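PDB 2PLI: magnesium and cobalt efflux protein CorC from Neisseria meningitidis, which probably takes part in magnesium and cobalt ion transport, the chain here being its C-terminal transporter-associated domain. Local coordinates for residues 10-15 and 29-34; 20-25 and 33-38; 50-53 and 57-60. One frame throughout, in Å; residues are numbered along the deposited sequence.

In the fold
Contacts 1 and 2 are neighbours, their centres about 4 Å apart, and share Thr-33 and Phe-34 of helix 28-35. That helix lies against strands 12-14 and 19-23, adjacent antiparallel strands at one side of a sheet ordered 12-14, 19-23, 82-89, 70-77, 64-67. Contact 2 opens after contact 1, and both end on the same part of the chain, overlapping at 33-34. Contact 3 comes later, between helix 47-55 and the loop leading to strand 64-67, on the opposite side of the chain's centre, about 19 Å from contact 1 and 16 Å from contact 2, centre to centre. Zinc is bound at both places, by Asp-10 and His-13 at contact 1 and His-57 at contact 3.

Contact 1 of 3, residues 10-15 and 29-34. With ZN (zinc ion), chain S; ZN (zinc ion), chain G.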
loop_
_atom_site.group_PDB
_atom_site.type_symbol
_atom_site.label_atom_id
_atom_site.label_comp_id
_atom_site.label_asym_id
_atom_site.label_seq_id
_atom_site.Cartn_x
_atom_site.Cartn_y
_atom_site.Cartn_z
ATOM N N ASP A 10 2.979 -3.071 -7.394
ATOM C CA ASP A 10 2.187 -3.628 -6.296
ATOM C C ASP A 10 3.035 -4.643 -5.515
ATOM O O ASP A 10 3.511 -5.619 -6.119
ATOM C CB ASP A 10 0.987 -4.433 -6.856
ATOM C CG ASP A 10 0.030 -3.630 -7.735
ATOM O OD1 ASP A 10 0.198 -2.419 -7.899
ATOM O OD2 ASP A 10 -0.904 -4.255 -8.305
ATOM N N ASN A 11 3.158 -4.505 -4.190
ATOM C CA ASN A 11 3.815 -5.591 -3.457
ATOM C C ASN A 11 2.903 -6.818 -3.413
ATOM O O ASN A 11 3.379 -7.907 -3.285
ATOM C CB ASN A 11 4.292 -5.220 -2.066
ATOM C CG ASN A 11 3.283 -4.533 -1.225
ATOM O OD1 ASN A 11 2.063 -4.624 -1.438
ATOM N ND2 ASN A 11 3.801 -3.773 -0.205
ATOM N N ILE A 12 1.591 -6.589 -3.491
ATOM C CA ILE A 12 0.592 -7.657 -3.575
ATOM C C ILE A 12 -0.169 -7.427 -4.857
ATOM O O ILE A 12 -1.019 -6.535 -4.897
ATOM C CB ILE A 12 -0.399 -7.656 -2.376
ATOM C CG1 ILE A 12 0.320 -7.721 -1.030
ATOM C CG2 ILE A 12 -1.398 -8.820 -2.495
ATOM C CD1 ILE A 12 -0.587 -7.595 0.186
ATOM N N HIS A 13 0.147 -8.198 -5.892
ATOM C CA HIS A 13 -0.322 -7.908 -7.248
ATOM C C HIS A 13 -1.320 -8.930 -7.679
ATOM O O HIS A 13 -0.999 -10.095 -7.734
ATOM C CB HIS A 13 0.844 -7.955 -8.191
ATOM C CG HIS A 13 0.468 -7.622 -9.581
ATOM N ND1 HIS A 13 -0.143 -6.425 -9.911
ATOM C CD2 HIS A 13 0.614 -8.316 -10.727
ATOM C CE1 HIS A 13 -0.394 -6.426 -11.211
ATOM N NE2 HIS A 13 0.056 -7.562 -11.720
ATOM N N ALA A 14 -2.530 -8.518 -7.991
ATOM C CA ALA A 14 -3.507 -9.484 -8.449
ATOM C C ALA A 14 -3.214 -9.817 -9.904
ATOM O O ALA A 14 -3.387 -8.957 -10.762
ATOM C CB ALA A 14 -4.923 -8.927 -8.314
ATOM N N VAL A 15 -2.845 -11.056 -10.179
ATOM C CA VAL A 15 -2.605 -11.492 -11.535
ATOM C C VAL A 15 -3.913 -11.833 -12.234
ATOM O O VAL A 15 -4.002 -11.830 -13.483
ATOM C CB VAL A 15 -1.611 -12.667 -11.594
ATOM C CG1 VAL A 15 -0.253 -12.255 -11.011
ATOM C CG2 VAL A 15 -2.119 -13.872 -10.880
ATOM N N GLU A 29 1.687 -6.945 8.481
ATOM C CA GLU A 29 0.517 -6.104 8.719
ATOM C C GLU A 29 -0.177 -5.669 7.443
ATOM O O GLU A 29 -1.383 -5.537 7.405
ATOM C CB GLU A 29 0.874 -4.869 9.526
ATOM C CG GLU A 29 1.482 -5.183 10.862
ATOM C CD GLU A 29 2.974 -5.277 10.870
ATOM O OE1 GLU A 29 3.628 -5.512 9.844
ATOM O OE2 GLU A 29 3.527 -5.089 11.967
ATOM N N ASP A 30 0.601 -5.464 6.394
ATOM C CA ASP A 30 0.033 -5.105 5.107
ATOM C C ASP A 30 -0.653 -6.274 4.406
ATOM O O ASP A 30 -1.700 -6.109 3.722
ATOM C CB ASP A 30 1.073 -4.406 4.258
ATOM C CG ASP A 30 1.545 -3.094 4.917
ATOM O OD1 ASP A 30 0.704 -2.306 5.421
ATOM O OD2 ASP A 30 2.774 -2.903 5.027
ATOM N N ILE A 31 -0.218 -7.533 4.609
ATOM C CA ILE A 31 -0.901 -8.758 4.226
ATOM C C ILE A 31 -2.246 -8.825 4.945
ATOM O O ILE A 31 -3.270 -9.091 4.353
ATOM C CB ILE A 31 -0.044 -9.988 4.589
ATOM C CG1 ILE A 31 1.257 -9.995 3.739
ATOM C CG2 ILE A 31 -0.840 -11.277 4.414
ATOM C CD1 ILE A 31 1.097 -10.297 2.224
ATOM N N ASN A 32 -2.233 -8.497 6.229
ATOM C CA ASN A 32 -3.450 -8.627 7.014
ATOM C C ASN A 32 -4.528 -7.665 6.556
ATOM O O ASN A 32 -5.698 -8.022 6.473
ATOM C CB ASN A 32 -3.151 -8.445 8.505
ATOM C CG ASN A 32 -2.463 -9.665 9.120
ATOM O OD1 ASN A 32 -2.514 -10.783 8.598
ATOM N ND2 ASN A 32 -1.861 -9.452 10.274
ATOM N N THR A 33 -4.127 -6.436 6.242
ATOM C CA THR A 33 -5.076 -5.439 5.734
ATOM C C THR A 33 -5.674 -5.907 4.415
ATOM O O THR A 33 -6.891 -5.791 4.196
ATOM C CB THR A 33 -4.384 -4.084 5.614
ATOM O OG1 THR A 33 -3.953 -3.704 6.914
ATOM C CG2 THR A 33 -5.324 -3.016 5.081
ATOM N N PHE A 34 -4.810 -6.455 3.564
ATOM C CA PHE A 34 -5.210 -6.839 2.214
ATOM C C PHE A 34 -6.174 -7.999 2.210
ATOM O O PHE A 34 -7.185 -7.987 1.466
ATOM C CB PHE A 34 -3.980 -7.116 1.363
ATOM C CG PHE A 34 -4.295 -7.358 -0.099
ATOM C CD1 PHE A 34 -4.194 -6.295 -1.031
ATOM C CD2 PHE A 34 -4.648 -8.618 -0.572
ATOM C CE1 PHE A 34 -4.432 -6.491 -2.367
ATOM C CE2 PHE A 34 -4.891 -8.819 -1.896
ATOM C CZ PHE A 34 -4.829 -7.761 -2.807
HETATM ZN ZN ZN S . -1.409 -1.718 -8.994
HETATM ZN ZN ZN G . 0.217 -8.066 -13.675
HETATM O O HOH W 1 1.406 -6.506 -14.295
HETATM O O HOH W 2 0.691 -10.062 -13.703
#
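Strand 12-14, outermost within this chain, meets helix 28-35 through one side chain, Ile-12, which lies over the ring of Phe-34. Ile-12 CG2 sits 3.5 Å from the ring centroid of Phe-34 and 12° off the normal, a CH-pi contact almost centred on the face. The other branch, with CG1 beside the backbone N (chi1 -55°) and the chain extended beyond it, carries Ile-12 CD1 past the root of the same ring, 3.6 Å from Phe-34 CB. There Ile-12 CD1 also touches Ile-31 CD1 at 3.8 Å, so the isoleucine is wedged between two helix residues about one turn apart. No hydrogen bond crosses between the segments; the contact is apolar and buried.

CB of His-13 points away from the helix, and its imidazole binds metal. His-13 ND1 donates to Asp-10 OD2 at 2.8 Å, nearly straight at 172° and in the imidazole plane, though it reaches the carboxylate from above its plane. This bond helps fix the ring's rotation while His-13 NE2 binds a zinc ion at 2.0 Å; two waters are further ligands of this ion. Asp-10 OD1 holds a second zinc ion at 2.1 Å, together with His-13 and Asp-10 of the second subunit and Glu-27 of the fourth. Strand 12-14 thus packs Ile-12 on the helix, while the hydrogen-bonded His-13 and Asp-10 each bind a different zinc ion, that of Asp-10 shared between subunits.

Contact 2 of 3, residues 20-25 and 33-38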
loop_
_atom_site.group_PDB
_atom_site.type_symbol
_atom_site.label_atom_id
_atom_site.label_comp_id
_atom_site.label_asym_id
_atom_site.label_seq_id
_atom_site.Cartn_x
_atom_site.Cartn_y
_atom_site.Cartn_z
ATOM N N TRP A 20 -2.718 -13.936 -6.476
ATOM C CA TRP A 20 -1.859 -12.814 -6.202
ATOM C C TRP A 20 -0.384 -13.173 -6.203
ATOM O O TRP A 20 0.022 -14.151 -5.563
ATOM C CB TRP A 20 -2.209 -12.223 -4.822
ATOM C CG TRP A 20 -3.637 -11.875 -4.709
ATOM C CD1 TRP A 20 -4.210 -10.700 -5.064
ATOM C CD2 TRP A 20 -4.701 -12.713 -4.236
ATOM N NE1 TRP A 20 -5.570 -10.746 -4.866
ATOM C CE2 TRP A 20 -5.900 -11.982 -4.380
ATOM C CE3 TRP A 20 -4.772 -14.012 -3.720
ATOM C CZ2 TRP A 20 -7.138 -12.501 -4.015
ATOM C CZ3 TRP A 20 -6.039 -14.538 -3.373
ATOM C CH2 TRP A 20 -7.183 -13.776 -3.516
ATOM N N ARG A 21 0.428 -12.357 -6.862
ATOM C CA ARG A 21 1.861 -12.521 -6.777
ATOM C C ARG A 21 2.357 -11.560 -5.717
ATOM O O ARG A 21 2.044 -10.351 -5.792
ATOM C CB ARG A 21 2.527 -12.218 -8.113
ATOM C CG ARG A 21 4.027 -12.541 -8.043
ATOM C CD ARG A 21 4.743 -12.213 -9.361
ATOM N NE ARG A 21 4.184 -12.905 -10.498
ATOM C CZ ARG A 21 3.494 -12.319 -11.481
ATOM N NH1 ARG A 21 3.260 -10.999 -11.483
ATOM N NH2 ARG A 21 3.023 -13.059 -12.467
ATOM N N ILE A 22 3.084 -12.076 -4.729
ATOM C CA ILE A 22 3.414 -11.265 -3.552
ATOM C C ILE A 22 4.933 -11.195 -3.321
ATOM O O ILE A 22 5.606 -12.224 -3.244
ATOM C CB ILE A 22 2.742 -11.876 -2.275
ATOM C CG1 ILE A 22 1.225 -11.971 -2.449
ATOM C CG2 ILE A 22 3.073 -11.047 -1.018
ATOM C CD1 ILE A 22 0.468 -12.551 -1.253
ATOM N N HIS A 23 5.442 -9.974 -3.190
ATOM C CA HIS A 23 6.832 -9.747 -2.824
ATOM C C HIS A 23 7.018 -10.291 -1.429
ATOM O O HIS A 23 6.287 -9.952 -0.516
ATOM C CB HIS A 23 7.183 -8.260 -2.823
ATOM C CG HIS A 23 7.236 -7.642 -4.178
ATOM N ND1 HIS A 23 7.846 -6.426 -4.412
ATOM C CD2 HIS A 23 6.727 -8.042 -5.366
ATOM C CE1 HIS A 23 7.721 -6.117 -5.690
ATOM N NE2 HIS A 23 7.054 -7.080 -6.287
ATOM N N ALA A 24 8.045 -11.107 -1.248
ATOM C CA ALA A 24 8.288 -11.676 0.070
ATOM C C ALA A 24 8.537 -10.671 1.193
ATOM O O ALA A 24 8.334 -11.001 2.374
ATOM C CB ALA A 24 9.447 -12.675 0.004
ATOM N N ALA A 25 9.044 -9.511 0.819
ATOM C CA ALA A 25 9.369 -8.471 1.781
ATOM C C ALA A 25 8.145 -7.681 2.280
ATOM O O ALA A 25 8.270 -6.869 3.224
ATOM C CB ALA A 25 10.404 -7.570 1.171
ATOM N N THR A 33 -4.127 -6.436 6.242
ATOM C CA THR A 33 -5.076 -5.439 5.734
ATOM C C THR A 33 -5.674 -5.907 4.415
ATOM O O THR A 33 -6.891 -5.791 4.196
ATOM C CB THR A 33 -4.384 -4.084 5.614
ATOM O OG1 THR A 33 -3.953 -3.704 6.914
ATOM C CG2 THR A 33 -5.324 -3.016 5.081
ATOM N N PHE A 34 -4.810 -6.455 3.564
ATOM C CA PHE A 34 -5.210 -6.839 2.214
ATOM C C PHE A 34 -6.174 -7.999 2.210
ATOM O O PHE A 34 -7.185 -7.987 1.466
ATOM C CB PHE A 34 -3.980 -7.116 1.363
ATOM C CG PHE A 34 -4.295 -7.358 -0.099
ATOM C CD1 PHE A 34 -4.194 -6.295 -1.031
ATOM C CD2 PHE A 34 -4.648 -8.618 -0.572
ATOM C CE1 PHE A 34 -4.432 -6.491 -2.367
ATOM C CE2 PHE A 34 -4.891 -8.819 -1.896
ATOM C CZ PHE A 34 -4.829 -7.761 -2.807
ATOM N N PHE A 35 -5.910 -8.994 3.054
ATOM C CA PHE A 35 -6.644 -10.233 3.017
ATOM C C PHE A 35 -7.638 -10.415 4.140
ATOM O O PHE A 35 -8.431 -11.344 4.104
ATOM C CB PHE A 35 -5.687 -11.425 3.052
ATOM C CG PHE A 35 -4.926 -11.616 1.782
ATOM C CD1 PHE A 35 -5.547 -12.117 0.654
ATOM C CD2 PHE A 35 -3.585 -11.281 1.699
ATOM C CE1 PHE A 35 -4.860 -12.259 -0.522
ATOM C CE2 PHE A 35 -2.886 -11.436 0.531
ATOM C CZ PHE A 35 -3.516 -11.904 -0.592
ATOM N N GLY A 36 -7.591 -9.562 5.136
ATOM C CA GLY A 36 -8.419 -9.761 6.335
ATOM C C GLY A 36 -7.962 -10.906 7.242
ATOM O O GLY A 36 -8.730 -11.385 8.114
ATOM N N THR A 37 -6.722 -11.329 7.076
ATOM C CA THR A 37 -6.051 -12.312 7.929
ATOM C C THR A 37 -5.590 -11.656 9.233
ATOM O O THR A 37 -5.573 -10.435 9.367
ATOM C CB THR A 37 -4.879 -12.958 7.173
ATOM O OG1 THR A 37 -4.065 -11.924 6.590
ATOM C CG2 THR A 37 -5.395 -13.863 6.040
ATOM N N GLU A 38 -5.210 -12.494 10.193
ATOM C CA GLU A 38 -4.721 -12.032 11.475
ATOM C C GLU A 38 -3.417 -12.736 11.824
ATOM O O GLU A 38 -3.205 -13.226 12.953
ATOM C CB GLU A 38 -5.800 -12.270 12.546
ATOM C CG GLU A 38 -7.010 -11.356 12.419
ATOM C CD GLU A 38 -8.121 -11.729 13.392
ATOM O OE1 GLU A 38 -7.824 -12.345 14.444
ATOM O OE2 GLU A 38 -9.299 -11.406 13.100
#
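Different first torsions send the neighbouring rings of Phe-34 and Phe-35 to the same indole: CG of Phe-34 stands anti to its own N (chi1 -173°), whereas CG of Phe-35 lies beside its N (chi1 -72°). On the strand, Trp-20 has CG beside N as well (chi1 -55°), and its indole presents one face to both phenyl groups. Phe-35 enters edge-on over the six-membered ring, centroids 5.0 Å apart, in a T-shaped pair whose nearest atoms are Phe-35 CE1 and Trp-20 CE3 at 3.6 Å. Phe-34 brings its CE2-CZ edge to the five-membered ring in an offset edge-to-face pair with centroids 5.2 Å apart; Phe-34 CE2 comes within 3.6 Å of Trp-20 NE1. The two phenyl rings also meet each other, with Phe-34 CD2 lying 3.3 Å above the plane of the Phe-35 ring, over its centre. Farther along the strand, Ile-22 approaches from the opposite direction and places Ile-22 CD1 4.0 Å from Phe-35 CE2.

Helix 28-35 ends directly after this pair of phenylalanines: Gly-36 leaves helical geometry with positive phi, and the chain turns off toward Thr-37. Leu-70 adds to the packing on Phe-35, while Ser-17 of the second subunit touches both Trp-20 and Phe-35, placing the aromatic cluster beside a subunit interface. The joining of strand 19-23 to the helix end therefore rests on dispersion and on ring C-H groups directed at the indole pi cloud, with no hydrogen bond between the segments.

Contact 3 of 3, residues 50-53 and 57-60; sequences LVIQ and HLPV. With ZN (zinc ion), chain F.
Helix 47-55 runs through residues 50-53 and ends at 55, and the chain then folds back so that 57-60, which has no regular secondary structure, meets its last turns. The backbones approach most closely at Ile-52 and His-57, with CA atoms 5.3 Å apart and Ile-52 O 3.3 Å from His-57 N. Ile-52 supplies most of the helix's share of the contact. Ile-52 CG2 rests 3.7 Å from the carbonyl O of His-57, while Ile-52 CG1, set beside the backbone N (chi1 -70°), meets Pro-59 CD at 3.9 Å as the two side chains cross at about a right angle. Beyond this, Ile-52 CD1 and Leu-58 CD1 lie 4.1 Å apart, their side chains running side by side in the same direction. Leu-82 of strand 82-89 touches both of these residues, extending the apolar patch to the sheet.

His-57 contributes mainly backbone to the contact, and its CB points away from the helix. With CG between N and the carbonyl carbon (chi1 64°), the imidazole reaches a zinc ion, bound through His-57 NE2 at 2.0 Å. Glu-63 and a water whose O lies 2.4 Å from the zinc ion are further ligands; Glu-63 also accepts a hydrogen bond from the backbone N of Val-60, tying this carboxylate to the loop. The result is a loop after the helix, folded back on it, with a zinc site of His-57 and Glu-63 on the same loop.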
loop_
_atom_site.group_PDB
_atom_site.type_symbol
_atom_site.label_atom_id
_atom_site.label_comp_id
_atom_site.label_asym_id
_atom_site.label_seq_id
_atom_site.Cartn_x
_atom_site.Cartn_y
_atom_site.Cartn_z
ATOM N N LEU A 50 7.313 -15.303 7.484
ATOM C CA LEU A 50 6.278 -16.158 7.993
ATOM C C LEU A 50 6.233 -17.510 7.274
ATOM O O LEU A 50 6.087 -18.558 7.905
ATOM C CB LEU A 50 4.941 -15.438 7.907
ATOM C CG LEU A 50 3.806 -16.071 8.678
ATOM C CD1 LEU A 50 3.993 -15.958 10.192
ATOM C CD2 LEU A 50 2.528 -15.385 8.306
ATOM N N VAL A 51 6.379 -17.488 5.953
ATOM C CA VAL A 51 6.477 -18.736 5.180
ATOM C C VAL A 51 7.650 -19.566 5.639
ATOM O O VAL A 51 7.534 -20.764 5.814
ATOM C CB VAL A 51 6.533 -18.440 3.704
ATOM C CG1 VAL A 51 6.925 -19.661 2.926
ATOM C CG2 VAL A 51 5.128 -17.910 3.243
ATOM N N ILE A 52 8.803 -18.949 5.821
ATOM C CA ILE A 52 10.002 -19.671 6.266
ATOM C C ILE A 52 9.752 -20.264 7.663
ATOM O O ILE A 52 10.159 -21.410 7.934
ATOM C CB ILE A 52 11.215 -18.741 6.224
ATOM C CG1 ILE A 52 11.636 -18.412 4.782
ATOM C CG2 ILE A 52 12.401 -19.342 6.954
ATOM C CD1 ILE A 52 12.659 -17.293 4.659
ATOM N N GLN A 53 9.118 -19.506 8.544
ATOM C CA GLN A 53 8.745 -19.997 9.895
ATOM C C GLN A 53 7.873 -21.238 9.814
ATOM O O GLN A 53 8.130 -22.217 10.506
ATOM C CB GLN A 53 8.064 -18.911 10.725
ATOM C CG GLN A 53 7.344 -19.372 12.046
ATOM C CD GLN A 53 6.371 -18.304 12.564
ATOM O OE1 GLN A 53 6.773 -17.160 12.799
ATOM N NE2 GLN A 53 5.070 -18.640 12.635
ATOM N N HIS A 57 12.293 -23.836 7.138
ATOM C CA HIS A 57 13.543 -23.664 6.400
ATOM C C HIS A 57 13.312 -22.763 5.224
ATOM O O HIS A 57 12.164 -22.435 4.931
ATOM C CB HIS A 57 14.038 -25.011 5.899
ATOM C CG HIS A 57 13.112 -25.669 4.897
ATOM N ND1 HIS A 57 11.946 -26.319 5.262
ATOM C CD2 HIS A 57 13.221 -25.823 3.553
ATOM C CE1 HIS A 57 11.373 -26.826 4.178
ATOM N NE2 HIS A 57 12.122 -26.539 3.126
ATOM N N LEU A 58 14.416 -22.313 4.612
ATOM C CA LEU A 58 14.348 -21.527 3.375
ATOM C C LEU A 58 13.925 -22.453 2.241
ATOM O O LEU A 58 14.674 -23.356 1.875
ATOM C CB LEU A 58 15.723 -20.928 3.079
ATOM C CG LEU A 58 15.878 -20.205 1.731
ATOM C CD1 LEU A 58 14.898 -19.062 1.654
ATOM C CD2 LEU A 58 17.310 -19.712 1.556
ATOM N N PRO A 59 12.724 -22.250 1.691
ATOM C CA PRO A 59 12.234 -23.151 0.680
ATOM C C PRO A 59 12.730 -22.878 -0.745
ATOM O O PRO A 59 13.240 -21.787 -1.074
ATOM C CB PRO A 59 10.724 -22.935 0.752
ATOM C CG PRO A 59 10.616 -21.519 1.042
ATOM C CD PRO A 59 11.740 -21.216 2.026
ATOM N N VAL A 60 12.501 -23.867 -1.607
ATOM C CA VAL A 60 12.792 -23.721 -3.017
ATOM C C VAL A 60 11.511 -23.482 -3.799
ATOM O O VAL A 60 10.383 -23.671 -3.290
ATOM C CB VAL A 60 13.512 -24.994 -3.572
ATOM C CG1 VAL A 60 14.811 -25.257 -2.859
ATOM C CG2 VAL A 60 12.612 -26.230 -3.445
HETATM ZN ZN ZN F . 12.218 -27.267 1.225
HETATM O O HOH W 3 14.443 -27.174 0.484
#